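PDB 5NDX: glycosyl hydrolase from Rhizobium leguminosarum bv. trifolii, which probably hydrolyses O-glycosidic bonds as a family 39 glycoside hydrolase, being a bacterial orthologue of human alpha-L-iduronidase. Local coordinates for residues E51-L56 with R89-F93; A43-P49 with I587-L592; D230-T235 with V415-N419. The protein carries 2 engineered substitutions. One frame throughout, in Å; residues are numbered along the deposited sequence.

Contact 1 (E51-L56 with R89-F93). With 8U8 ((2~{R},3~{S},4~{S},5~{R},6~{S})-6-(4-methyl-2-oxidanylidene-chromen-7-yl)oxy-3,4,5-tris(oxidanyl)oxane-2-carboxylic acid), chain N.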
# COMPACT_ATOMS: atom_id res chain seq x y z
N GLU A 51 4.09 3.32 -9.18
CA GLU A 51 2.93 3.67 -8.37
C GLU A 51 2.42 2.47 -7.53
O GLU A 51 1.23 2.20 -7.45
CB GLU A 51 1.82 4.28 -9.25
CG GLU A 51 2.25 5.57 -10.02
CD GLU A 51 1.05 6.10 -10.85
OE1 GLU A 51 0.71 5.48 -11.86
OE2 GLU A 51 0.33 6.99 -10.40
N GLY A 52 3.36 1.78 -6.89
CA GLY A 52 3.06 0.55 -6.10
C GLY A 52 2.05 0.77 -4.99
O GLY A 52 1.30 -0.14 -4.63
N ILE A 53 2.04 1.99 -4.44
CA ILE A 53 0.85 2.49 -3.72
C ILE A 53 0.44 3.80 -4.37
O ILE A 53 1.26 4.71 -4.52
CB ILE A 53 1.10 2.71 -2.21
CG1 ILE A 53 1.37 1.36 -1.52
CG2 ILE A 53 -0.15 3.31 -1.55
CD1 ILE A 53 1.91 1.53 -0.11
N LYS A 54 -0.84 3.87 -4.71
CA LYS A 54 -1.38 4.98 -5.49
C LYS A 54 -2.47 5.77 -4.77
O LYS A 54 -2.54 6.98 -4.97
CB LYS A 54 -1.91 4.45 -6.80
CG LYS A 54 -2.44 5.47 -7.78
CD LYS A 54 -2.75 4.78 -9.10
CE LYS A 54 -3.34 5.79 -10.12
NZ LYS A 54 -3.43 5.09 -11.44
N PHE A 55 -3.31 5.09 -3.99
CA PHE A 55 -4.46 5.69 -3.30
C PHE A 55 -4.32 5.67 -1.79
O PHE A 55 -3.83 4.68 -1.23
CB PHE A 55 -5.75 5.00 -3.73
CG PHE A 55 -6.06 5.15 -5.20
CD1 PHE A 55 -6.67 6.30 -5.67
CD2 PHE A 55 -5.73 4.18 -6.07
CE1 PHE A 55 -6.92 6.47 -7.02
CE2 PHE A 55 -5.98 4.32 -7.44
CZ PHE A 55 -6.59 5.49 -7.91
N LEU A 56 -4.71 6.76 -1.14
CA LEU A 56 -4.84 6.84 0.30
C LEU A 56 -6.30 7.05 0.65
O LEU A 56 -6.93 7.97 0.11
CB LEU A 56 -4.08 8.03 0.84
CG LEU A 56 -2.60 8.04 0.87
CD1 LEU A 56 -2.14 9.28 1.61
CD2 LEU A 56 -2.07 6.79 1.57
N ARG A 89 2.70 12.06 -5.16
CA ARG A 89 2.13 11.25 -6.21
C ARG A 89 1.13 10.25 -5.67
O ARG A 89 1.10 9.12 -6.09
CB ARG A 89 3.25 10.56 -7.03
CG ARG A 89 4.33 11.55 -7.53
CD ARG A 89 5.30 10.90 -8.52
NE ARG A 89 6.13 9.85 -7.89
CZ ARG A 89 7.34 10.03 -7.33
NH1 ARG A 89 7.90 11.23 -7.30
NH2 ARG A 89 8.00 9.00 -6.79
N LEU A 90 0.32 10.68 -4.73
CA LEU A 90 -0.73 9.87 -4.17
C LEU A 90 -2.06 10.55 -4.50
O LEU A 90 -2.11 11.77 -4.63
CB LEU A 90 -0.52 9.71 -2.70
CG LEU A 90 0.76 8.89 -2.41
CD1 LEU A 90 1.20 9.06 -0.97
CD2 LEU A 90 0.58 7.41 -2.75
N LYS A 91 -3.11 9.75 -4.64
CA LYS A 91 -4.44 10.22 -4.91
C LYS A 91 -5.36 9.85 -3.79
O LYS A 91 -5.27 8.77 -3.25
CB LYS A 91 -4.96 9.56 -6.18
CG LYS A 91 -4.07 9.91 -7.40
CD LYS A 91 -4.38 9.09 -8.60
CE LYS A 91 -3.40 9.36 -9.76
NZ LYS A 91 -3.57 10.76 -10.18
N PRO A 92 -6.32 10.72 -3.47
CA PRO A 92 -7.26 10.31 -2.45
C PRO A 92 -8.33 9.32 -2.95
O PRO A 92 -8.91 9.47 -4.03
CB PRO A 92 -7.89 11.63 -2.01
CG PRO A 92 -7.77 12.49 -3.20
CD PRO A 92 -6.42 12.17 -3.73
N PHE A 93 -8.56 8.30 -2.13
CA PHE A 93 -9.76 7.49 -2.20
C PHE A 93 -10.62 8.21 -1.16
O PHE A 93 -10.50 7.98 0.03
CB PHE A 93 -9.43 6.03 -1.85
CG PHE A 93 -10.57 5.06 -1.98
CD1 PHE A 93 -11.81 5.41 -2.48
CD2 PHE A 93 -10.38 3.74 -1.56
CE1 PHE A 93 -12.84 4.48 -2.56
CE2 PHE A 93 -11.41 2.82 -1.62
CZ PHE A 93 -12.64 3.18 -2.16
C15 8U8 N . -12.63 2.59 -5.78
C13 8U8 N . -12.38 2.12 -7.07
C14 8U8 N . -13.44 1.82 -7.92
C16 8U8 N . -13.19 1.42 -9.23
O9 8U8 N . -14.13 1.11 -9.95
O8 8U8 N . -11.92 1.24 -9.66
C11 8U8 N . -10.88 1.57 -8.87
C10 8U8 N . -9.63 1.45 -9.44
C12 8U8 N . -11.08 2.00 -7.57
C7 8U8 N . -9.95 2.34 -6.82
C8 8U8 N . -8.68 2.21 -7.39
C9 8U8 N . -8.51 1.77 -8.71
O2 8U8 N . -7.25 1.68 -9.23
C5 8U8 N . -7.08 1.68 -10.67
O1 8U8 N . -7.21 0.28 -10.98
C1 8U8 N . -6.96 -0.15 -12.33
C6 8U8 N . -8.01 0.46 -13.34
O7 8U8 N . -9.13 0.80 -12.91
O6 8U8 N . -7.63 0.63 -14.50
C2 8U8 N . -5.53 0.28 -12.66
O5 8U8 N . -5.13 -0.12 -14.00
C3 8U8 N . -5.38 1.81 -12.48
O4 8U8 N . -4.04 2.13 -12.70
C4 8U8 N . -5.73 2.20 -11.04
O3 8U8 N . -5.71 3.62 -10.86
O HOH W 1 2.31 6.58 -6.27
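Phe-55 and Leu-56 pair in parallel with Lys-91 and Pro-92, and three backbone hydrogen bonds join the segments. Lys-91 N donates to Lys-54 O at 2.8 Å, Leu-56 N to Lys-91 O at 3.0 Å, and Phe-93 N to Leu-56 O at 2.8 Å. The last donor stands well above the carbonyl plane, 43° out of it. Just ahead of the paired residues, a water lies between Ile-53 O and Arg-89 O.

Side-chain packing occurs on both faces of the sheet. Leu-90 CD2 makes a methyl-to-carbonyl contact with Ile-53 O at 3.3 Å and an apolar one with Ile-53 CG2, while its other methyl, CD1, faces Leu-56 CD1; this cluster packs on helix 36-45. On the side of Phe-55, the Phe-55 ring is met obliquely by Lys-91 CB and, over one face near its rim, by Lys-54 CG.

The two lysines slant across each other, CE of Lys-54 to CE of Lys-91 3.6 Å, and their ammonium groups part. Lys-91 bends at its last torsion, and its NZ is hydrogen-bonded to Thr-138 OG1. Lys-54 has CG anti to its backbone N (chi1 -177°) and an extended chain beyond, which carries NZ to the bound iduronide: it donates to O3 of 8U8 at 2.8 Å and weakly to O4.

The aglycone meets the rings. Phe-55 has C7 of 8U8 over a face, its CE2 lies 3.4 Å from C8 of 8U8, and sugar O3 sits at the ring edge, in plane. Phe-93 CZ approaches the coumarin methyl, C15 of 8U8, obliquely at 3.7 Å. Adjacent parallel strands 55-58 and 91-95 are the second and third of a TIM barrel, here lining the ligand pocket, to which Arg-23 and Tyr-140 also belong.

Contact 2 (A43-P49 with I587-L592)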
# COMPACT_ATOMS: atom_id res chain seq x y z
N ALA A 43 6.65 10.10 1.67
CA ALA A 43 7.78 9.93 0.77
C ALA A 43 8.04 8.46 0.51
O ALA A 43 8.27 8.07 -0.64
CB ALA A 43 9.02 10.56 1.38
N TYR A 44 8.05 7.63 1.58
CA TYR A 44 8.23 6.18 1.33
C TYR A 44 7.04 5.58 0.61
O TYR A 44 7.22 4.78 -0.30
CB TYR A 44 8.40 5.37 2.59
CG TYR A 44 9.51 5.75 3.48
CD1 TYR A 44 10.79 5.20 3.37
CD2 TYR A 44 9.28 6.67 4.49
CE1 TYR A 44 11.78 5.53 4.29
CE2 TYR A 44 10.27 7.03 5.34
CZ TYR A 44 11.51 6.47 5.25
OH TYR A 44 12.38 6.95 6.21
N ILE A 45 5.82 6.00 1.00
CA ILE A 45 4.59 5.45 0.42
C ILE A 45 4.45 5.81 -1.07
O ILE A 45 4.06 4.98 -1.87
CB ILE A 45 3.37 5.90 1.20
CG1 ILE A 45 3.40 5.30 2.61
CG2 ILE A 45 2.07 5.50 0.50
CD1 ILE A 45 2.48 6.03 3.58
N GLY A 46 4.82 7.03 -1.44
CA GLY A 46 4.81 7.44 -2.84
C GLY A 46 5.99 7.01 -3.67
O GLY A 46 6.06 7.32 -4.84
N GLY A 47 6.98 6.40 -3.07
CA GLY A 47 8.18 5.98 -3.77
C GLY A 47 8.28 4.55 -4.29
O GLY A 47 9.34 4.19 -4.76
N LEU A 48 7.21 3.77 -4.22
CA LEU A 48 7.22 2.36 -4.64
C LEU A 48 7.30 2.29 -6.14
O LEU A 48 6.82 3.14 -6.82
CB LEU A 48 6.02 1.56 -4.15
CG LEU A 48 6.05 1.00 -2.72
CD1 LEU A 48 5.85 2.09 -1.74
CD2 LEU A 48 4.97 -0.04 -2.47
N PRO A 49 7.90 1.22 -6.68
CA PRO A 49 8.01 1.12 -8.14
C PRO A 49 6.66 1.22 -8.80
O PRO A 49 5.70 0.60 -8.31
CB PRO A 49 8.56 -0.28 -8.35
CG PRO A 49 9.28 -0.61 -7.09
CD PRO A 49 8.61 0.14 -5.98
N ILE A 587 15.03 -0.20 -3.92
CA ILE A 587 14.07 -0.27 -5.04
C ILE A 587 13.00 0.84 -5.04
O ILE A 587 12.34 1.04 -6.07
CB ILE A 587 13.39 -1.63 -5.21
CG1 ILE A 587 12.59 -1.97 -3.99
CG2 ILE A 587 14.42 -2.71 -5.50
CD1 ILE A 587 11.85 -3.29 -4.18
N SER A 588 12.80 1.52 -3.92
CA SER A 588 11.87 2.63 -3.82
C SER A 588 12.66 3.93 -3.86
O SER A 588 13.82 3.98 -3.49
CB SER A 588 11.03 2.54 -2.49
OG SER A 588 10.00 1.53 -2.63
N THR A 589 11.99 4.99 -4.26
CA THR A 589 12.62 6.28 -4.50
C THR A 589 12.52 7.17 -3.30
O THR A 589 12.01 8.27 -3.38
CB THR A 589 11.97 6.94 -5.71
OG1 THR A 589 10.61 7.21 -5.41
CG2 THR A 589 12.09 6.03 -6.91
N ALA A 590 13.08 6.70 -2.18
CA ALA A 590 13.06 7.42 -0.94
C ALA A 590 14.21 6.93 -0.06
O ALA A 590 14.62 5.78 -0.16
CB ALA A 590 11.72 7.25 -0.24
N PHE A 591 14.79 7.83 0.72
CA PHE A 591 15.89 7.47 1.59
C PHE A 591 16.04 8.41 2.76
O PHE A 591 16.09 9.62 2.58
CB PHE A 591 17.19 7.41 0.78
CG PHE A 591 18.39 7.04 1.60
CD1 PHE A 591 18.57 5.75 2.05
CD2 PHE A 591 19.33 8.01 1.97
CE1 PHE A 591 19.71 5.39 2.82
CE2 PHE A 591 20.45 7.66 2.74
CZ PHE A 591 20.64 6.34 3.16
N LEU A 592 16.12 7.87 3.96
CA LEU A 592 16.38 8.65 5.15
C LEU A 592 17.89 8.64 5.45
O LEU A 592 18.46 7.58 5.69
CB LEU A 592 15.56 8.16 6.38
CG LEU A 592 15.94 9.23 7.43
CD1 LEU A 592 14.84 10.22 7.74
CD2 LEU A 592 16.78 8.84 8.59
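Gly-47 and Thr-589 come together through a backbone hydrogen bond, Thr-589 N to Gly-47 O at 2.8 Å, with the donor tilted 21° from the carbonyl plane. The side chain of Thr-589 lies against the same residue. Its CB lies 3.9 Å from Gly-47 O, and the CG2 branch passes that oxygen at a similar distance. The OG1 branch stands between the backbone N and the carbonyl carbon (chi1 64°), which lays it against Gly-47 CA at 3.2 Å. From there OG1 is hydrogen-bonded to Trp-556 O, so the hydroxyl ties strand 549-557 to this turn. A beta carbon on Gly-47 would come tightly against OG1; the lack of a side chain probably helps the two backbones approach so closely.

Thr-589 centres an inverse gamma turn, closed by a weak bond from Ala-590 N to Ser-588 O. Ser-588 and Ala-590 flank this bend, and both touch the other segment. Ser-588 CB is 3.3 Å from Gly-47 O, while its OG rests near Leu-48 CA and is hydrogen-bonded to Glu-370. Beyond it the Pro-49 ring leans on the chain, CG to Ile-587 O 3.6 Å.

On the far side of the turn, the methyl of Ala-590 lies 3.6 Å from Ala-43 O and meets the Tyr-44 ring obliquely near CD1. The Tyr-44 ring continues along the strand until OH lies 3.4 Å from Leu-592 CB; OH also has a weak hydrogen bond with Gln-40. Ala-43 and Tyr-44, near the C-terminal end of helix 36-45, thus lie on strand 590-594, and the loop after the helix meets residues 587-589, which lead into that strand. Met-553 of the adjacent antiparallel strand 549-557 touches Ala-43, Tyr-44 and Ala-590, and helix 364-372 packs against Leu-48 and Ile-587.

Contact 3 (D230-T235 with V415-N419)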
# COMPACT_ATOMS: atom_id res chain seq x y z
N ASP A 230 -4.07 -13.58 19.92
CA ASP A 230 -3.65 -13.82 18.53
C ASP A 230 -4.51 -14.83 17.80
O ASP A 230 -4.10 -15.95 17.50
CB ASP A 230 -2.18 -14.23 18.45
CG ASP A 230 -1.25 -13.06 18.71
OD1 ASP A 230 -1.67 -11.91 18.83
OD2 ASP A 230 -0.04 -13.30 18.79
N LEU A 231 -5.72 -14.42 17.50
CA LEU A 231 -6.59 -15.23 16.72
C LEU A 231 -6.00 -15.35 15.30
O LEU A 231 -5.22 -14.49 14.84
CB LEU A 231 -7.99 -14.59 16.68
CG LEU A 231 -8.67 -14.37 18.04
CD1 LEU A 231 -10.08 -13.82 17.79
CD2 LEU A 231 -8.77 -15.60 18.91
N THR A 232 -6.36 -16.45 14.64
CA THR A 232 -5.77 -16.84 13.37
C THR A 232 -6.57 -16.25 12.19
O THR A 232 -7.74 -16.55 12.05
CB THR A 232 -5.72 -18.38 13.27
OG1 THR A 232 -4.78 -18.84 14.24
CG2 THR A 232 -5.20 -18.80 11.91
N PRO A 233 -5.98 -15.37 11.37
CA PRO A 233 -6.72 -14.93 10.16
C PRO A 233 -7.27 -16.08 9.29
O PRO A 233 -6.58 -17.06 9.10
CB PRO A 233 -5.66 -14.16 9.36
CG PRO A 233 -4.70 -13.65 10.41
CD PRO A 233 -4.64 -14.76 11.45
N LYS A 234 -8.50 -15.98 8.83
CA LYS A 234 -9.10 -16.94 7.88
C LYS A 234 -9.16 -16.27 6.49
O LYS A 234 -10.14 -15.62 6.15
CB LYS A 234 -10.55 -17.34 8.32
CG LYS A 234 -10.64 -18.41 9.41
CD LYS A 234 -9.61 -18.16 10.51
CE LYS A 234 -9.75 -18.94 11.85
NZ LYS A 234 -10.13 -17.97 12.94
N THR A 235 -8.09 -16.37 5.73
CA THR A 235 -7.94 -15.53 4.55
C THR A 235 -8.94 -15.93 3.45
O THR A 235 -9.53 -15.05 2.81
CB THR A 235 -6.50 -15.51 4.03
OG1 THR A 235 -6.03 -16.84 3.83
CG2 THR A 235 -5.59 -14.84 5.00
N VAL A 415 0.79 -19.67 5.17
CA VAL A 415 -0.46 -20.27 5.67
C VAL A 415 -1.09 -19.34 6.73
O VAL A 415 -0.42 -18.47 7.30
CB VAL A 415 -0.22 -21.67 6.31
CG1 VAL A 415 0.33 -22.67 5.27
CG2 VAL A 415 0.77 -21.58 7.49
N ASP A 416 -2.38 -19.56 7.00
CA ASP A 416 -3.11 -18.77 7.96
C ASP A 416 -2.49 -18.87 9.35
O ASP A 416 -2.37 -17.86 10.06
CB ASP A 416 -4.57 -19.22 7.98
CG ASP A 416 -5.33 -18.76 6.76
OD1 ASP A 416 -4.79 -18.02 5.91
OD2 ASP A 416 -6.50 -19.10 6.63
N ALA A 417 -2.06 -20.06 9.74
CA ALA A 417 -1.51 -20.23 11.09
C ALA A 417 -0.20 -19.48 11.27
O ALA A 417 0.76 -19.58 10.46
CB ALA A 417 -1.40 -21.71 11.49
N ILE A 418 -0.16 -18.72 12.35
CA ILE A 418 0.94 -17.80 12.66
C ILE A 418 2.19 -18.52 13.17
O ILE A 418 3.30 -18.14 12.91
CB ILE A 418 0.45 -16.80 13.74
CG1 ILE A 418 -0.63 -15.91 13.11
CG2 ILE A 418 1.59 -15.92 14.24
CD1 ILE A 418 -1.61 -15.40 14.13
N ASN A 419 1.96 -19.59 13.90
CA ASN A 419 2.91 -20.37 14.66
C ASN A 419 3.47 -21.55 13.85
O ASN A 419 3.83 -22.55 14.47
CB ASN A 419 2.10 -20.95 15.87
CG ASN A 419 0.87 -21.75 15.40
OD1 ASN A 419 0.99 -22.89 15.07
ND2 ASN A 419 -0.27 -21.09 15.26
O HOH W 2 -2.20 -19.04 14.41
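Two irregular loops pass each other in opposite directions, with Pro-233 CA and Asp-416 CA 5.7 Å apart and Thr-232 level with Ala-417. Asp-416 CG stands anti to the carbonyl carbon (chi1 -74°), which swings the carboxylate over to Thr-235. Its OD1 takes the hydroxyl proton of Thr-235 OG1 at 2.7 Å on the syn lone pair, and its OD2 takes Thr-235 N at 3.3 Å from above the carboxylate plane. OD1 also forms a salt bridge with Arg-290 NE. Pro-233 O and Asp-416 OD2, both acceptors, lie 3.2 Å apart without a hydrogen bond. With an alanine here, the N-H and hydroxyl of Thr-235 would probably lose these carboxylate acceptors and Arg-290 this salt-bridge partner.

Thr-232 lays CG2 3.5 Å from Asp-416 O, while its OG1 shares a water with Ile-418 N. Ile-418 CD1 lies against Leu-231 O and, at about a right angle to the proline, 4.1 Å from Pro-233 CD. Tyr-283 of helix 282-300 touches both Pro-233 and Ile-418. The arrangement is a loop-to-loop junction: the loop between barrel strand 216-219 and helix 235-252 is fastened to a connection between strands 407-413 and 422-431 of the nine-stranded sheet.

How the contacts relate
From the N terminus, the chain leaves helix 36-45 through 43-49, which opens contact 2, and enters 51-56, which opens contact 1. Contact 1 closes at 89-93, joining neighbouring parallel barrel strands, with helix 76-87 in the connection between them. Contact 3 opens at 230-235 and closes at 415-419, linking the barrel to the nine-stranded sheet. Contact 2 closes last, at 587-592, joining the end of barrel helix 36-45 to the C-terminal antiparallel sheet of strands 536-545, 549-557 and 590-594; its long loop encloses the other two, which follow in series, and none cross. Contacts 1 and 2 touch: Arg-89 packs on Gly-46 and Thr-589. Contact 3 stands apart, about 19 Å from contact 1 between nearest atoms.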